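Local coordinates for urocanate hydratase (Paenibacillus sp. Soil724D2, PDB 7NED), which acts as an NAD+-dependent thiourocanate hydratase (urocanase family) in bacterial ergothioneine catabolism, at residues Gly164-Met168 / Arg192-Arg196; Thr177-Ile183 / His224-Val228. All blocks are in the same frame, centred on the assembly; numbering follows the deposited sequence.

Contact 1: Gly164-Met168 / Arg192-Arg196; sequences GLGGM and RVDRR. With NAD (nicotinamide-adenine-dinucleotide), chain C; URO ((2E)-3-(1H-imidazol-4-yl)acrylic acid), chain B.
Arg196 anchors the helical segment 192-196 to the loop 164-168 by pointing two N-H groups at one carbonyl: NE of Arg196 lies 2.9 Å from Leu165 O (N-H...O angle 161°) and its NH1 3.2 Å from the same atom (141°). An m, m, t run of chi1 to chi3 brings this guanidinium in edge-on. Three further donors bind the NAD pyrophosphate. Gly167 N donates to NAD O2A at 3.1 Å and Met168 N to NAD O2N at 3.1 Å, while Arg192 NH2 (chi1 m, chi2 -98° between wells, chi3 t) adds a weak bond to NAD O2A at 3.0 Å. Both arginines form salt bridges to Glu34; Arg192 alone also reaches NAD, so Glu34 ties the pair together beside the pyrophosphate. This is the glycine-rich phosphate-binding loop of a Rossmann fold. Its phi/psi values run 93/113 at Gly164, -121/47 at Leu165, -86/-152 at Gly166 and -55/-45 at Gly167; segment 192-196 is regular helix (Arg196 N to Arg192 O 3.2 Å). At Gly164 a CB would press against the preceding carbonyl, and on Gly166 it would fall 1.7 Å from NAD O5B. Met168 turns away from the helix, its SD 3.7 Å from CAD of urocanate. CA atoms of Leu165 and Arg192, 6.2 Å apart, set the register. Leu165 (m, t) points at the helix, with CD1 4.2 Å from Val193 CG2 and CB 3.9 Å from Arg196 CG, and continues onto Cys185 of strand 182-187 and Leu202. The loop connects strand 159-163 to helix 172-178 and packs beside helix 190-198, which follows strand 182-187.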
loop_
_atom_site.group_PDB
_atom_site.type_symbol
_atom_site.label_atom_id
_atom_site.label_comp_id
_atom_site.label_asym_id
_atom_site.label_seq_id
_atom_site.Cartn_x
_atom_site.Cartn_y
_atom_site.Cartn_z
ATOM N N GLY A 164 -19.639 -10.121 -22.980
ATOM C CA GLY A 164 -18.485 -10.707 -22.355
ATOM C C GLY A 164 -18.794 -12.022 -21.671
ATOM O O GLY A 164 -19.512 -12.052 -20.675
ATOM N N LEU A 165 -18.248 -13.112 -22.198
ATOM C CA LEU A 165 -18.414 -14.413 -21.567
ATOM C C LEU A 165 -17.060 -15.018 -21.201
ATOM O O LEU A 165 -16.811 -16.201 -21.484
ATOM C CB LEU A 165 -19.165 -15.362 -22.488
ATOM C CG LEU A 165 -20.623 -14.978 -22.785
ATOM C CD1 LEU A 165 -21.245 -15.975 -23.790
ATOM C CD2 LEU A 165 -21.416 -14.971 -21.461
ATOM N N GLY A 166 -16.198 -14.222 -20.574
ATOM C CA GLY A 166 -14.904 -14.674 -20.092
ATOM C C GLY A 166 -14.989 -15.293 -18.710
ATOM O O GLY A 166 -16.026 -15.842 -18.311
ATOM N N GLY A 167 -13.880 -15.212 -17.966
ATOM C CA GLY A 167 -13.827 -15.833 -16.644
ATOM C C GLY A 167 -14.937 -15.382 -15.717
ATOM O O GLY A 167 -15.635 -16.202 -15.117
ATOM N N MET A 168 -15.143 -14.088 -15.717
ATOM C CA MET A 168 -16.123 -13.470 -14.889
ATOM C C MET A 168 -17.394 -13.203 -15.629
ATOM O O MET A 168 -18.412 -13.483 -15.111
ATOM C CB MET A 168 -15.568 -12.225 -14.271
ATOM C CG MET A 168 -14.238 -12.505 -13.629
ATOM S SD MET A 168 -14.434 -13.068 -11.989
ATOM C CE MET A 168 -15.023 -14.720 -12.063
ATOM N N ARG A 192 -15.344 -18.853 -26.663
ATOM C CA ARG A 192 -15.910 -18.551 -25.388
ATOM C C ARG A 192 -17.381 -18.892 -25.368
ATOM O O ARG A 192 -17.806 -19.420 -24.407
ATOM C CB ARG A 192 -15.688 -17.133 -24.937
ATOM C CG ARG A 192 -14.272 -16.677 -24.988
ATOM C CD ARG A 192 -13.547 -16.738 -23.678
ATOM N NE ARG A 192 -12.304 -16.022 -23.856
ATOM C CZ ARG A 192 -11.579 -15.402 -22.928
ATOM N NH1 ARG A 192 -10.447 -14.834 -23.308
ATOM N NH2 ARG A 192 -11.914 -15.357 -21.670
ATOM N N VAL A 193 -18.123 -18.545 -26.403
ATOM C CA VAL A 193 -19.546 -18.916 -26.405
ATOM C C VAL A 193 -19.715 -20.423 -26.180
ATOM O O VAL A 193 -20.536 -20.862 -25.359
ATOM C CB VAL A 193 -20.245 -18.460 -27.698
ATOM C CG1 VAL A 193 -21.659 -18.954 -27.672
ATOM C CG2 VAL A 193 -20.266 -16.941 -27.808
ATOM N N ASP A 194 -18.932 -21.238 -26.899
ATOM C CA ASP A 194 -19.060 -22.694 -26.798
ATOM C C ASP A 194 -18.698 -23.185 -25.399
ATOM O O ASP A 194 -19.362 -24.069 -24.841
ATOM C CB ASP A 194 -18.142 -23.366 -27.818
ATOM C CG ASP A 194 -18.744 -23.402 -29.184
ATOM O OD1 ASP A 194 -19.958 -23.656 -29.276
ATOM O OD2 ASP A 194 -17.996 -23.177 -30.165
ATOM N N ARG A 195 -17.605 -22.673 -24.842
ATOM C CA ARG A 195 -17.227 -23.044 -23.482
ATOM C C ARG A 195 -18.396 -22.864 -22.519
ATOM O O ARG A 195 -18.683 -23.740 -21.699
ATOM C CB ARG A 195 -16.003 -22.222 -23.042
ATOM C CG ARG A 195 -15.450 -22.627 -21.687
ATOM C CD ARG A 195 -15.103 -24.102 -21.709
ATOM N NE ARG A 195 -14.597 -24.617 -20.438
ATOM C CZ ARG A 195 -14.053 -25.824 -20.297
ATOM N NH1 ARG A 195 -13.616 -26.229 -19.107
ATOM N NH2 ARG A 195 -13.965 -26.635 -21.350
ATOM N N ARG A 196 -19.093 -21.733 -22.600
ATOM C CA ARG A 196 -20.168 -21.518 -21.640
ATOM C C ARG A 196 -21.347 -22.426 -21.947
ATOM O O ARG A 196 -22.030 -22.904 -21.033
ATOM C CB ARG A 196 -20.605 -20.060 -21.636
ATOM C CG ARG A 196 -19.468 -19.056 -21.316
ATOM C CD ARG A 196 -18.578 -19.497 -20.182
ATOM N NE ARG A 196 -17.318 -18.782 -20.302
ATOM C CZ ARG A 196 -16.121 -19.228 -19.933
ATOM N NH1 ARG A 196 -15.063 -18.475 -20.178
ATOM N NH2 ARG A 196 -15.969 -20.390 -19.309
HETATM P PA NAD C . -11.935 -12.020 -19.697
HETATM O O1A NAD C . -10.930 -11.180 -20.481
HETATM O O2A NAD C . -11.781 -13.443 -19.339
HETATM O O5B NAD C . -13.245 -12.079 -20.770
HETATM C C5B NAD C . -13.518 -10.892 -21.400
HETATM C C4B NAD C . -14.546 -11.303 -22.552
HETATM O O4B NAD C . -14.927 -10.218 -23.350
HETATM C C3B NAD C . -13.715 -12.284 -23.442
HETATM O O3B NAD C . -14.425 -13.433 -23.656
HETATM C C2B NAD C . -13.545 -11.476 -24.764
HETATM O O2B NAD C . -13.640 -12.259 -25.897
HETATM C C1B NAD C . -14.834 -10.660 -24.718
HETATM N N9A NAD C . -14.793 -9.412 -25.482
HETATM C C8A NAD C . -13.752 -8.503 -25.641
HETATM N N7A NAD C . -14.066 -7.485 -26.403
HETATM C C5A NAD C . -15.392 -7.708 -26.751
HETATM C C6A NAD C . -16.303 -6.990 -27.557
HETATM N N6A NAD C . -15.958 -5.824 -28.147
HETATM N N1A NAD C . -17.572 -7.458 -27.730
HETATM C C2A NAD C . -17.850 -8.647 -27.138
HETATM N N3A NAD C . -17.095 -9.434 -26.354
HETATM C C4A NAD C . -15.855 -8.927 -26.185
HETATM O O3 NAD C . -12.333 -10.968 -18.605
HETATM P PN NAD C . -13.171 -11.424 -17.327
HETATM O O1N NAD C . -12.506 -12.135 -16.185
HETATM O O2N NAD C . -14.542 -11.845 -17.814
HETATM O O5D NAD C . -13.559 -9.933 -16.557
HETATM C C5D NAD C . -14.244 -9.007 -17.418
HETATM C C4D NAD C . -14.385 -7.695 -16.697
HETATM O O4D NAD C . -14.892 -7.881 -15.388
HETATM C C3D NAD C . -12.851 -7.229 -16.486
HETATM O O3D NAD C . -12.699 -5.836 -16.734
HETATM C C2D NAD C . -12.581 -7.511 -14.963
HETATM O O2D NAD C . -11.773 -6.610 -14.324
HETATM C C1D NAD C . -14.039 -7.084 -14.602
HETATM N N1N NAD C . -14.456 -7.189 -13.197
HETATM C C2N NAD C . -13.824 -6.236 -12.422
HETATM C C3N NAD C . -14.118 -6.103 -11.075
HETATM C C7N NAD C . -13.312 -5.055 -10.294
HETATM O O7N NAD C . -13.712 -4.499 -9.272
HETATM N N7N NAD C . -12.031 -4.782 -10.743
HETATM C C4N NAD C . -15.097 -6.961 -10.555
HETATM C C5N NAD C . -15.721 -7.896 -11.380
HETATM C C6N NAD C . -15.402 -7.996 -12.745
HETATM O OAA URO B . -14.194 -13.532 -7.923
HETATM C CAI URO B . -12.967 -13.432 -8.349
HETATM O OAB URO B . -12.185 -14.292 -8.252
HETATM C CAC URO B . -12.512 -12.168 -8.950
HETATM C CAD URO B . -13.341 -11.162 -9.057
HETATM C CAJ URO B . -12.735 -10.035 -9.661
HETATM C CAF URO B . -13.346 -8.939 -10.194
HETATM N NAH URO B . -12.440 -8.148 -10.850
HETATM C CAE URO B . -11.289 -8.764 -10.704
HETATM N NAG URO B . -11.414 -9.909 -9.997
#

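Contact 2: Thr177-Ile183 / His224-Val228; sequences TLAGAAI and HPVSV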
loop_
_atom_site.group_PDB
_atom_site.type_symbol
_atom_site.label_atom_id
_atom_site.label_comp_id
_atom_site.label_asym_id
_atom_site.label_seq_id
_atom_site.Cartn_x
_atom_site.Cartn_y
_atom_site.Cartn_z
ATOM N N THR A 177 -30.494 -16.118 -15.663
ATOM C CA THR A 177 -31.620 -17.064 -15.644
ATOM C C THR A 177 -31.999 -17.499 -14.229
ATOM O O THR A 177 -33.183 -17.769 -13.958
ATOM C CB THR A 177 -31.336 -18.283 -16.516
ATOM O OG1 THR A 177 -30.175 -18.971 -16.051
ATOM C CG2 THR A 177 -31.182 -17.875 -17.989
ATOM N N LEU A 178 -31.039 -17.564 -13.300
ATOM C CA LEU A 178 -31.410 -17.811 -11.910
ATOM C C LEU A 178 -32.372 -16.753 -11.387
ATOM O O LEU A 178 -33.211 -17.047 -10.522
ATOM C CB LEU A 178 -30.146 -17.856 -11.022
ATOM C CG LEU A 178 -29.324 -19.139 -11.201
ATOM C CD1 LEU A 178 -28.010 -19.007 -10.521
ATOM C CD2 LEU A 178 -30.048 -20.389 -10.675
ATOM N N ALA A 179 -32.249 -15.513 -11.866
ATOM C CA ALA A 179 -33.153 -14.444 -11.486
ATOM C C ALA A 179 -34.412 -14.396 -12.336
ATOM O O ALA A 179 -35.211 -13.468 -12.178
ATOM C CB ALA A 179 -32.437 -13.090 -11.585
ATOM N N GLY A 180 -34.588 -15.341 -13.247
ATOM C CA GLY A 180 -35.798 -15.434 -14.033
ATOM C C GLY A 180 -35.797 -14.637 -15.315
ATOM O O GLY A 180 -36.821 -14.620 -15.997
ATOM N N ALA A 181 -34.677 -13.981 -15.660
ATOM C CA ALA A 181 -34.597 -12.997 -16.732
ATOM C C ALA A 181 -34.365 -13.674 -18.071
ATOM O O ALA A 181 -33.963 -14.833 -18.151
ATOM C CB ALA A 181 -33.445 -11.995 -16.481
ATOM N N ALA A 182 -34.633 -12.929 -19.130
ATOM C CA ALA A 182 -34.220 -13.326 -20.476
ATOM C C ALA A 182 -32.966 -12.513 -20.776
ATOM O O ALA A 182 -33.031 -11.288 -20.896
ATOM C CB ALA A 182 -35.319 -13.041 -21.496
ATOM N N ILE A 183 -31.824 -13.176 -20.885
ATOM C CA ILE A 183 -30.550 -12.460 -20.923
ATOM C C ILE A 183 -29.830 -12.788 -22.234
ATOM O O ILE A 183 -29.630 -13.956 -22.574
ATOM C CB ILE A 183 -29.677 -12.788 -19.690
ATOM C CG1 ILE A 183 -28.397 -11.908 -19.687
ATOM C CG2 ILE A 183 -29.378 -14.281 -19.579
ATOM C CD1 ILE A 183 -27.647 -11.850 -18.295
ATOM N N HIS A 224 -40.639 -16.635 -19.193
ATOM C CA HIS A 224 -39.689 -17.712 -18.976
ATOM C C HIS A 224 -38.274 -17.147 -18.912
ATOM O O HIS A 224 -37.964 -16.161 -19.582
ATOM C CB HIS A 224 -39.723 -18.724 -20.120
ATOM C CG HIS A 224 -41.002 -19.490 -20.223
ATOM N ND1 HIS A 224 -41.420 -20.081 -21.400
ATOM C CD2 HIS A 224 -41.966 -19.745 -19.307
ATOM C CE1 HIS A 224 -42.587 -20.672 -21.199
ATOM N NE2 HIS A 224 -42.938 -20.494 -19.936
ATOM N N PRO A 225 -37.361 -17.791 -18.202
ATOM C CA PRO A 225 -35.956 -17.393 -18.314
ATOM C C PRO A 225 -35.317 -18.009 -19.553
ATOM O O PRO A 225 -35.702 -19.092 -20.012
ATOM C CB PRO A 225 -35.336 -17.969 -17.036
ATOM C CG PRO A 225 -36.145 -19.208 -16.786
ATOM C CD PRO A 225 -37.551 -18.861 -17.212
ATOM N N VAL A 226 -34.329 -17.303 -20.112
ATOM C CA VAL A 226 -33.511 -17.887 -21.165
ATOM C C VAL A 226 -32.190 -17.146 -21.162
ATOM O O VAL A 226 -32.140 -15.965 -20.834
ATOM C CB VAL A 226 -34.198 -17.776 -22.548
ATOM C CG1 VAL A 226 -34.099 -16.326 -23.038
ATOM C CG2 VAL A 226 -33.623 -18.801 -23.546
ATOM N N SER A 227 -31.122 -17.842 -21.535
ATOM C CA SER A 227 -29.831 -17.206 -21.788
ATOM C C SER A 227 -29.403 -17.486 -23.219
ATOM O O SER A 227 -29.428 -18.633 -23.683
ATOM C CB SER A 227 -28.738 -17.644 -20.811
ATOM O OG SER A 227 -28.550 -19.043 -20.750
ATOM N N VAL A 228 -29.020 -16.427 -23.915
ATOM C CA VAL A 228 -28.606 -16.537 -25.302
ATOM C C VAL A 228 -27.233 -15.908 -25.442
ATOM O O VAL A 228 -27.034 -14.751 -25.070
ATOM C CB VAL A 228 -29.602 -15.850 -26.242
ATOM C CG1 VAL A 228 -29.134 -16.026 -27.671
ATOM C CG2 VAL A 228 -31.012 -16.402 -26.010
HETATM O O HOH W 1 -28.246 -19.829 -18.040
HETATM O O HOH W 2 -38.117 -13.802 -18.356
#
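Backbone hydrogen bonds define a parallel pairing of the two strand beginnings. Val226 N donates to Ala181 O (3.2 Å, 151°), Ile183 N to Val226 O (2.8 Å, 169°) and Val228 N to Ile183 O (2.9 Å, 161°), putting Ala182 beside Val226 and Ile183 beside Ser227 with CA-CA separations of 4.7 and 4.9 Å. Three CA-H...O contacts supplement this ladder: Pro225 CA to Ala181 O at 3.2 Å, Ala182 CA to Val226 O at 3.4 Å, and Ser227 CA to Ile183 O at 3.3 Å.

These strands, 182-187 and 226-231, are neighbours in the seven-stranded parallel sheet of the Rossmann-like domain. Helix 172-178 leads to the first through a Schellman motif, in which Gly180 (phi 89°) is the first residue to leave helical angles and its N bonds back to Thr177 O at 2.9 Å.

Side-chain van der Waals contacts fall on both faces. The apolar pair Ala182 CB and Val226 CG1 meets at 3.8 Å under helix 209-222; on the other face Ile183 CG2 lies 3.6 Å from Ser227 CB, and Ile183 touches Phe143 of helix 133-150. Thr177 reaches across, CG2 3.7 Å from Ser227 CB and CB 4.0 Å from Pro225 CB.

Two waters bridge the segments. One joins Thr177 OG1 (2.9 Å) to Ser227 OG (2.8 Å), the latter also bonded to Gln203 N; the other donates to Gly180 O (2.8 Å) and His224 O (2.7 Å).

Both contacts belong to one Rossmann-like domain: contact 2 lies in its parallel sheet, contact 1 beyond the C-terminal ends of the strands. Contact 1 follows the C-terminal end of strand 159-163, where NAD binds, whereas contact 2 pairs strands 182-187 and 226-231 at their N-terminal starts; accordingly the Ile183 side chain is about 13 Å from NAD. The two centres are 16 Å apart, and the nearest atoms, about 6 Å apart, do not touch. Strand 182-187 connects them: Gly164 is backbone hydrogen-bonded to its Val186 and Val228 to its Cys185, and Glu187 at its end hydrogen-bonds NAD. Leu202 is touched by Leu165 of contact 1 and by Ser227 of contact 2.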